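Local atomic coordinates of indole-3-acetic acid-amido synthetase GH3.15 (Arabidopsis thaliana, PDB entry 6E1Q), a protein that uses ATP to join the auxin precursor indole-3-butyric acid to glutamine and possibly cysteine, and the herbicide 2,4-DB to glutamine. Residues Asn496-Val499 with Met500-Cys503; Leu14-Leu17 with Glu18-Thr21. One frame throughout, in Å; residues are numbered along the deposited sequence.

Contact 1 (Asn496-Val499 with Met500-Cys503); sequences NRDV and MEEC
Arg497 and Glu501 meet one helical turn apart through their aliphatic parts: Arg497 CG rests 3.6 Å from Glu501 CD. The Arg497 chain leaves with CG anti to its own N (chi1 157°) and bends at chi3, bringing the guanidinium past the carboxylate with the two planes nearly perpendicular, 87° apart. Arg497 NH1 and Glu501 OE2 remain 4.1 Å apart, too far for a salt bridge, and one water spans them, weakly on the arginine side. A second water donates to both Asp498 OD1 and Glu501 OE1, bridging two like charges 4.3 Å apart and probably easing their repulsion. This is the solvent side. The buried side is packed tightly: Met500 folds twice along its chain and lies against Trp482, Ile530, Val532 and Phe578, while Cys503 reaches Trp482 and Ile530. The backbone bonds run i to i+4, from Met500 N to Asn496 O (3.2 Å) through to Cys503 N and Val499 O (2.8 Å). Before the first turn, Asn496 OD1 accepts from Val499 N at 2.8 Å, the N-H pointing almost straight at it (166°). Asn496 sits at the N-cap position, and this is its capping bond, at the start of an amphipathic helix packed on the sheet of the C-terminal domain.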
# COMPACT_ATOMS: atom_id res chain seq x y z
N ASN A 496 9.59 -7.59 30.91
CA ASN A 496 10.74 -7.59 31.80
C ASN A 496 11.99 -7.12 31.05
O ASN A 496 12.07 -7.17 29.82
CB ASN A 496 10.92 -8.96 32.46
CG ASN A 496 11.59 -9.99 31.56
OD1 ASN A 496 12.74 -9.84 31.14
ND2 ASN A 496 10.87 -11.09 31.29
N ARG A 497 12.98 -6.63 31.81
CA ARG A 497 14.12 -5.98 31.18
C ARG A 497 14.99 -6.99 30.44
O ARG A 497 15.54 -6.66 29.38
CB ARG A 497 14.93 -5.20 32.22
CG ARG A 497 16.39 -4.94 31.84
CD ARG A 497 16.96 -3.66 32.49
NE ARG A 497 15.99 -2.56 32.51
CZ ARG A 497 16.05 -1.47 31.74
NH1 ARG A 497 17.03 -1.31 30.86
NH2 ARG A 497 15.12 -0.53 31.85
N ASP A 498 15.09 -8.22 30.94
CA ASP A 498 15.92 -9.24 30.29
C ASP A 498 15.42 -9.53 28.88
O ASP A 498 16.21 -9.57 27.93
CB ASP A 498 15.96 -10.53 31.11
CG ASP A 498 16.78 -10.40 32.40
OD1 ASP A 498 17.94 -9.95 32.35
OD2 ASP A 498 16.27 -10.79 33.46
N VAL A 499 14.12 -9.77 28.72
CA VAL A 499 13.61 -10.02 27.38
C VAL A 499 13.79 -8.79 26.48
O VAL A 499 14.20 -8.92 25.33
CB VAL A 499 12.16 -10.53 27.44
CG1 VAL A 499 11.23 -9.46 27.96
CG2 VAL A 499 11.71 -11.01 26.07
N MET A 500 13.53 -7.58 27.00
CA MET A 500 13.72 -6.37 26.18
C MET A 500 15.16 -6.23 25.74
O MET A 500 15.43 -5.86 24.59
CB MET A 500 13.28 -5.10 26.94
CG MET A 500 11.77 -4.92 27.02
SD MET A 500 10.98 -5.27 25.42
CE MET A 500 11.58 -3.89 24.42
N GLU A 501 16.11 -6.53 26.63
CA GLU A 501 17.51 -6.42 26.26
C GLU A 501 17.88 -7.46 25.21
O GLU A 501 18.69 -7.18 24.31
CB GLU A 501 18.38 -6.56 27.52
CG GLU A 501 18.29 -5.33 28.44
CD GLU A 501 19.18 -5.43 29.68
OE1 GLU A 501 19.34 -6.53 30.25
OE2 GLU A 501 19.71 -4.38 30.10
N GLU A 502 17.30 -8.66 25.29
CA GLU A 502 17.55 -9.65 24.24
C GLU A 502 16.89 -9.23 22.93
O GLU A 502 17.43 -9.52 21.86
CB GLU A 502 17.07 -11.03 24.69
CG GLU A 502 17.44 -12.19 23.75
CD GLU A 502 18.93 -12.51 23.73
OE1 GLU A 502 19.68 -11.90 24.53
OE2 GLU A 502 19.36 -13.38 22.93
N CYS A 503 15.75 -8.52 23.00
CA CYS A 503 15.15 -7.96 21.78
C CYS A 503 16.13 -7.00 21.10
O CYS A 503 16.31 -7.05 19.88
CB CYS A 503 13.84 -7.23 22.10
SG CYS A 503 12.49 -8.36 22.43
O HOH W 1 18.83 -1.84 29.27
O HOH W 2 18.80 -7.01 32.85

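Contact 2 (Leu14-Leu17 with Glu18-Thr21); sequences LSLL and EDLT
Four i to i+4 bonds carry the backbone through these two turns of helix 10-22, from Glu18 N to Leu14 O (3.1 Å) to Thr21 N and Leu17 O (3.1 Å), the straightest being Asp19 N to Ser15 O at 171°. Over the first of them folds Glu18. Its CG lies anti to the carbonyl carbon (chi1 -64°), which sets Glu18 CG 3.3 Å from Leu14 O, and a bend at chi2 turns the carboxylate back over the preceding turn. One water then donates both to Glu18 OE2, at 2.7 Å, and to Leu14 O, at 2.8 Å, giving that carbonyl a second donor beside the Glu18 amide. The same carboxylate is held from outside the helix, OE2 by the hydroxyl of Tyr416 and OE1 by Asn417 ND2.

Further round, Leu16 and Asp19 cross at about a right angle, with Leu16 CD1 4.0 Å from Asp19 OD2. Leu16 touches Leu20 more loosely, Leu16 CG to Leu20 CD1 at 4.4 Å; both leucines also touch Leu124 of helix 112-132.

Nearer the C-terminal side, Thr21 OG1 comes 2.9 Å from Leu17 O and also approaches Glu18 O. Its one proton can serve either carbonyl, and the choice is not settled; Asn417 ND2 is hydrogen-bonded to the same hydroxyl. Asn417 thus bonds to Glu18 and Thr21 alike, and with Tyr416, Asn417 and a water all bonded to the glutamate carboxylate, its charged form is probably stabilised and its rotation probably restricted.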
# COMPACT_ATOMS: atom_id res chain seq x y z
N LEU A 14 -11.56 -16.53 -17.44
CA LEU A 14 -10.47 -17.38 -16.96
C LEU A 14 -9.66 -17.94 -18.12
O LEU A 14 -8.44 -18.09 -18.02
CB LEU A 14 -11.03 -18.52 -16.11
CG LEU A 14 -11.85 -18.12 -14.88
CD1 LEU A 14 -12.54 -19.33 -14.29
CD2 LEU A 14 -10.95 -17.46 -13.85
N SER A 15 -10.33 -18.26 -19.23
CA SER A 15 -9.60 -18.74 -20.40
C SER A 15 -8.71 -17.65 -20.98
O SER A 15 -7.61 -17.93 -21.46
CB SER A 15 -10.57 -19.26 -21.46
OG SER A 15 -9.91 -19.43 -22.69
N LEU A 16 -9.15 -16.39 -20.93
CA LEU A 16 -8.30 -15.30 -21.41
C LEU A 16 -7.09 -15.10 -20.50
O LEU A 16 -5.98 -14.81 -20.99
CB LEU A 16 -9.12 -14.01 -21.50
CG LEU A 16 -8.42 -12.90 -22.27
CD1 LEU A 16 -8.02 -13.41 -23.65
CD2 LEU A 16 -9.31 -11.66 -22.38
N LEU A 17 -7.27 -15.22 -19.19
CA LEU A 17 -6.13 -15.11 -18.28
C LEU A 17 -5.10 -16.20 -18.57
O LEU A 17 -3.89 -15.97 -18.44
CB LEU A 17 -6.60 -15.19 -16.83
CG LEU A 17 -7.46 -14.05 -16.27
CD1 LEU A 17 -7.98 -14.41 -14.89
CD2 LEU A 17 -6.68 -12.73 -16.23
N GLU A 18 -5.56 -17.39 -18.96
CA GLU A 18 -4.61 -18.43 -19.35
C GLU A 18 -3.84 -18.03 -20.60
O GLU A 18 -2.61 -18.11 -20.64
CB GLU A 18 -5.32 -19.78 -19.54
CG GLU A 18 -5.96 -20.33 -18.24
CD GLU A 18 -4.99 -20.40 -17.04
OE1 GLU A 18 -4.01 -21.17 -17.08
OE2 GLU A 18 -5.22 -19.68 -16.04
N ASP A 19 -4.55 -17.56 -21.64
CA ASP A 19 -3.90 -17.04 -22.83
C ASP A 19 -2.85 -15.98 -22.48
O ASP A 19 -1.71 -16.04 -22.96
CB ASP A 19 -4.92 -16.42 -23.79
CG ASP A 19 -5.93 -17.44 -24.31
OD1 ASP A 19 -5.75 -18.65 -24.06
OD2 ASP A 19 -6.92 -17.00 -24.94
N LEU A 20 -3.24 -15.00 -21.65
CA LEU A 20 -2.36 -13.87 -21.34
C LEU A 20 -1.08 -14.31 -20.64
O LEU A 20 -0.04 -13.68 -20.83
CB LEU A 20 -3.09 -12.85 -20.46
CG LEU A 20 -4.21 -12.07 -21.14
CD1 LEU A 20 -4.97 -11.21 -20.12
CD2 LEU A 20 -3.67 -11.20 -22.26
N THR A 21 -1.13 -15.36 -19.82
CA THR A 21 0.05 -15.83 -19.11
C THR A 21 0.78 -16.94 -19.85
O THR A 21 1.79 -17.45 -19.35
CB THR A 21 -0.34 -16.29 -17.71
OG1 THR A 21 -1.40 -17.25 -17.80
CG2 THR A 21 -0.83 -15.09 -16.89
O HOH W 3 -7.49 -18.43 -15.41

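In the fold
Contact 2 comes first along the chain, on helix 10-22 in the N-terminal domain of the GH3 family; contact 1 follows much later, on helix 497-510 in the C-terminal domain. Their centres lie 52 Å apart on opposite sides of the chain's centre, with nearest atoms about 41 Å apart, and they share neither helix nor sheet. Contact 2 is nearer the chemistry: the Leu17 side chain is about 9 Å from that of Phe332, a substrate-binding residue, and about 13 Å from a bound (2,4-dichlorophenoxy)acetic acid. Contact 1 lies away from the known binding sites, against strands 477-485, 529-533 and 574-579. One therefore belongs to the N-terminal region near the substrate site, the other to the C-terminal region packed on its sheet, with no direct contact between them.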